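Local coordinates for protein 3-hydroxyadipyl-CoA dehydrogenase (Escherichia coli, PDB 3MOG) that catalyses the NAD-dependent oxidation of 3-hydroxyadipyl-CoA to 3-oxoadipyl-CoA in phenylacetate degradation and works as a homotrimer, at residues Ile441-Glu446 with Pro459-Arg464. Residue numbers count along the deposited sequence, not the author numbering.
Sequences ILRLLE and PCSLLR
Residues 441-446 are regular alpha helix. Pro459 and Cys460 are extended (psi 134° and 162°), and a helix starts at Ser461 with Cys460 as N-cap; Arg464 N hydrogen-bonds to Cys460 O at 3.3 Å. The backbones come closest at Leu445 CA and Pro459 CA, 6.0 Å apart. Leu442, Leu445 and Leu463 form most of an apolar patch with Ile441 and Pro459. Leu463 (chi1 t, chi2 p) points toward the 441-446 helix, where its CD2 lies 3.7 Å from Leu445 CD1 and 4.0 Å from Ile441 CG2. Pro459 packs beside it: Leu442 CD1 is 3.7 Å from Pro459 CB, and Glu446 CG is 3.8 Å from Pro459 CG. One salt bridge lies beside this patch. Arg464 NH1 donates to Glu446 OE2 at 2.8 Å, near the guanidinium plane. The contact joins consecutive helices, 438-452 and the start of 461-473, in the second of the chain's two helical C-terminal-type domains. Helix 390-406 packs on Leu463 through Asn399 and Leu402, and on Leu445 through Asn399, while Arg464 NE hydrogen-bonds to His451 O of a neighbouring subunit.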
ATOM      1  N   ILE C 441      -2.762 -25.823   7.353  1.00 41.70           N
ATOM      2  CA  ILE C 441      -2.469 -24.391   7.475  1.00 46.77           C
ATOM      3  C   ILE C 441      -2.800 -23.687   6.166  1.00 42.70           C
ATOM      4  O   ILE C 441      -3.430 -22.628   6.168  1.00 48.97           O
ATOM      5  CB  ILE C 441      -0.988 -24.122   7.874  1.00 42.09           C
ATOM      6  CG1 ILE C 441      -0.677 -24.738   9.245  1.00 38.55           C
ATOM      7  CG2 ILE C 441      -0.664 -22.616   7.854  1.00 34.55           C
ATOM      8  CD1 ILE C 441      -1.633 -24.327  10.343  1.00 48.48           C
ATOM      9  N   LEU C 442      -2.407 -24.306   5.053  1.00 40.16           N
ATOM     10  CA  LEU C 442      -2.714 -23.781   3.721  1.00 43.61           C
ATOM     11  C   LEU C 442      -4.206 -23.579   3.482  1.00 43.91           C
ATOM     12  O   LEU C 442      -4.613 -22.507   3.048  1.00 39.92           O
ATOM     13  CB  LEU C 442      -2.131 -24.680   2.621  1.00 37.44           C
ATOM     14  CG  LEU C 442      -2.493 -24.319   1.198  1.00 40.48           C
ATOM     15  CD1 LEU C 442      -1.727 -23.060   0.748  1.00 44.03           C
ATOM     16  CD2 LEU C 442      -2.267 -25.485   0.255  1.00 40.33           C
ATOM     17  N   ARG C 443      -5.014 -24.602   3.770  1.00 45.97           N
ATOM     18  CA  ARG C 443      -6.464 -24.533   3.532  1.00 45.16           C
ATOM     19  C   ARG C 443      -7.144 -23.382   4.308  1.00 42.36           C
ATOM     20  O   ARG C 443      -7.968 -22.647   3.755  1.00 39.73           O
ATOM     21  CB  ARG C 443      -7.125 -25.871   3.871  1.00 44.19           C
ATOM     22  CG  ARG C 443      -8.654 -25.880   3.711  1.00 51.44           C
ATOM     23  CD  ARG C 443      -9.233 -27.267   3.958  1.00 71.36           C
ATOM     24  NE  ARG C 443      -8.790 -27.832   5.235  1.00 75.91           N
ATOM     25  CZ  ARG C 443      -8.987 -29.092   5.608  1.00 71.20           C
ATOM     26  NH1 ARG C 443      -9.636 -29.936   4.811  1.00 64.33           N
ATOM     27  NH2 ARG C 443      -8.541 -29.504   6.787  1.00 68.49           N
ATOM     28  N   LEU C 444      -6.768 -23.253   5.576  1.00 43.67           N
ATOM     29  CA  LEU C 444      -7.235 -22.195   6.455  1.00 44.16           C
ATOM     30  C   LEU C 444      -6.931 -20.803   5.891  1.00 40.47           C
ATOM     31  O   LEU C 444      -7.844 -19.988   5.711  1.00 44.29           O
ATOM     32  CB  LEU C 444      -6.596 -22.384   7.824  1.00 41.27           C
ATOM     33  CG  LEU C 444      -6.703 -21.328   8.922  1.00 48.29           C
ATOM     34  CD1 LEU C 444      -8.130 -20.988   9.237  1.00 53.40           C
ATOM     35  CD2 LEU C 444      -6.050 -21.926  10.148  1.00 56.84           C
ATOM     36  N   LEU C 445      -5.664 -20.548   5.579  1.00 40.27           N
ATOM     37  CA  LEU C 445      -5.263 -19.248   5.047  1.00 41.11           C
ATOM     38  C   LEU C 445      -5.955 -18.925   3.722  1.00 44.98           C
ATOM     39  O   LEU C 445      -6.384 -17.782   3.528  1.00 44.23           O
ATOM     40  CB  LEU C 445      -3.729 -19.111   4.961  1.00 43.94           C
ATOM     41  CG  LEU C 445      -2.990 -19.047   6.313  1.00 45.32           C
ATOM     42  CD1 LEU C 445      -1.508 -19.106   6.139  1.00 36.04           C
ATOM     43  CD2 LEU C 445      -3.320 -17.796   7.108  1.00 40.87           C
ATOM     44  N   GLU C 446      -6.108 -19.925   2.843  1.00 46.31           N
ATOM     45  CA  GLU C 446      -6.863 -19.760   1.580  1.00 43.04           C
ATOM     46  C   GLU C 446      -8.300 -19.351   1.833  1.00 43.62           C
ATOM     47  O   GLU C 446      -8.824 -18.470   1.139  1.00 43.37           O
ATOM     48  CB  GLU C 446      -6.842 -21.025   0.710  1.00 45.23           C
ATOM     49  CG  GLU C 446      -5.525 -21.268  -0.016  1.00 52.60           C
ATOM     50  CD  GLU C 446      -5.531 -22.531  -0.877  1.00 54.80           C
ATOM     51  OE1 GLU C 446      -6.091 -23.551  -0.439  1.00 68.22           O
ATOM     52  OE2 GLU C 446      -4.970 -22.503  -1.991  1.00 56.92           O
ATOM     53  N   PRO C 459      -1.371 -17.200   1.427  1.00 42.32           N
ATOM     54  CA  PRO C 459      -0.387 -18.235   1.739  1.00 39.77           C
ATOM     55  C   PRO C 459       0.900 -17.894   0.996  1.00 41.83           C
ATOM     56  O   PRO C 459       0.845 -17.518  -0.196  1.00 37.18           O
ATOM     57  CB  PRO C 459      -0.977 -19.475   1.087  1.00 41.37           C
ATOM     58  CG  PRO C 459      -2.431 -19.188   0.936  1.00 45.94           C
ATOM     59  CD  PRO C 459      -2.525 -17.740   0.683  1.00 41.12           C
ATOM     60  N   CYS C 460       2.045 -17.970   1.669  1.00 39.05           N
ATOM     61  CA  CYS C 460       3.281 -17.615   0.973  1.00 44.35           C
ATOM     62  C   CYS C 460       3.716 -18.764   0.059  1.00 42.30           C
ATOM     63  O   CYS C 460       3.262 -19.895   0.222  1.00 42.59           O
ATOM     64  CB  CYS C 460       4.394 -17.161   1.933  1.00 43.72           C
ATOM     65  SG  CYS C 460       5.169 -18.481   2.802  1.00 51.47           S
ATOM     66  N   SER C 461       4.591 -18.468  -0.897  1.00 39.97           N
ATOM     67  CA  SER C 461       4.955 -19.445  -1.924  1.00 40.71           C
ATOM     68  C   SER C 461       5.544 -20.748  -1.325  1.00 41.78           C
ATOM     69  O   SER C 461       5.216 -21.851  -1.792  1.00 41.55           O
ATOM     70  CB  SER C 461       5.849 -18.781  -2.981  1.00 35.53           C
ATOM     71  OG  SER C 461       6.619 -19.729  -3.695  1.00 42.06           O
ATOM     72  N   LEU C 462       6.328 -20.621  -0.249  1.00 45.24           N
ATOM     73  CA  LEU C 462       6.904 -21.796   0.450  1.00 45.27           C
ATOM     74  C   LEU C 462       5.864 -22.641   1.193  1.00 43.06           C
ATOM     75  O   LEU C 462       6.038 -23.857   1.345  1.00 47.52           O
ATOM     76  CB  LEU C 462       8.044 -21.381   1.406  1.00 44.46           C
ATOM     77  CG  LEU C 462       8.859 -22.494   2.085  1.00 44.86           C
ATOM     78  CD1 LEU C 462       9.546 -23.390   1.043  1.00 41.26           C
ATOM     79  CD2 LEU C 462       9.887 -21.902   3.046  1.00 44.15           C
ATOM     80  N   LEU C 463       4.791 -22.008   1.665  1.00 39.52           N
ATOM     81  CA  LEU C 463       3.693 -22.760   2.247  1.00 42.14           C
ATOM     82  C   LEU C 463       3.036 -23.649   1.203  1.00 41.07           C
ATOM     83  O   LEU C 463       2.865 -24.849   1.461  1.00 41.53           O
ATOM     84  CB  LEU C 463       2.664 -21.869   2.961  1.00 42.13           C
ATOM     85  CG  LEU C 463       1.426 -22.520   3.601  1.00 44.26           C
ATOM     86  CD1 LEU C 463       1.754 -23.566   4.657  1.00 41.21           C
ATOM     87  CD2 LEU C 463       0.516 -21.463   4.207  1.00 39.41           C
ATOM     88  N   ARG C 464       2.695 -23.097   0.033  1.00 35.83           N
ATOM     89  CA  ARG C 464       2.138 -23.939  -1.059  1.00 42.33           C
ATOM     90  C   ARG C 464       3.100 -25.073  -1.405  1.00 45.22           C
ATOM     91  O   ARG C 464       2.679 -26.218  -1.578  1.00 47.93           O
ATOM     92  CB  ARG C 464       1.818 -23.147  -2.342  1.00 39.11           C
ATOM     93  CG  ARG C 464       0.912 -21.918  -2.134  1.00 43.32           C
ATOM     94  CD  ARG C 464       0.360 -21.401  -3.463  1.00 36.14           C
ATOM     95  NE  ARG C 464      -0.586 -20.314  -3.249  1.00 47.67           N
ATOM     96  CZ  ARG C 464      -1.884 -20.465  -3.002  1.00 51.11           C
ATOM     97  NH1 ARG C 464      -2.439 -21.673  -2.953  1.00 50.77           N
ATOM     98  NH2 ARG C 464      -2.639 -19.392  -2.826  1.00 50.78           N
TER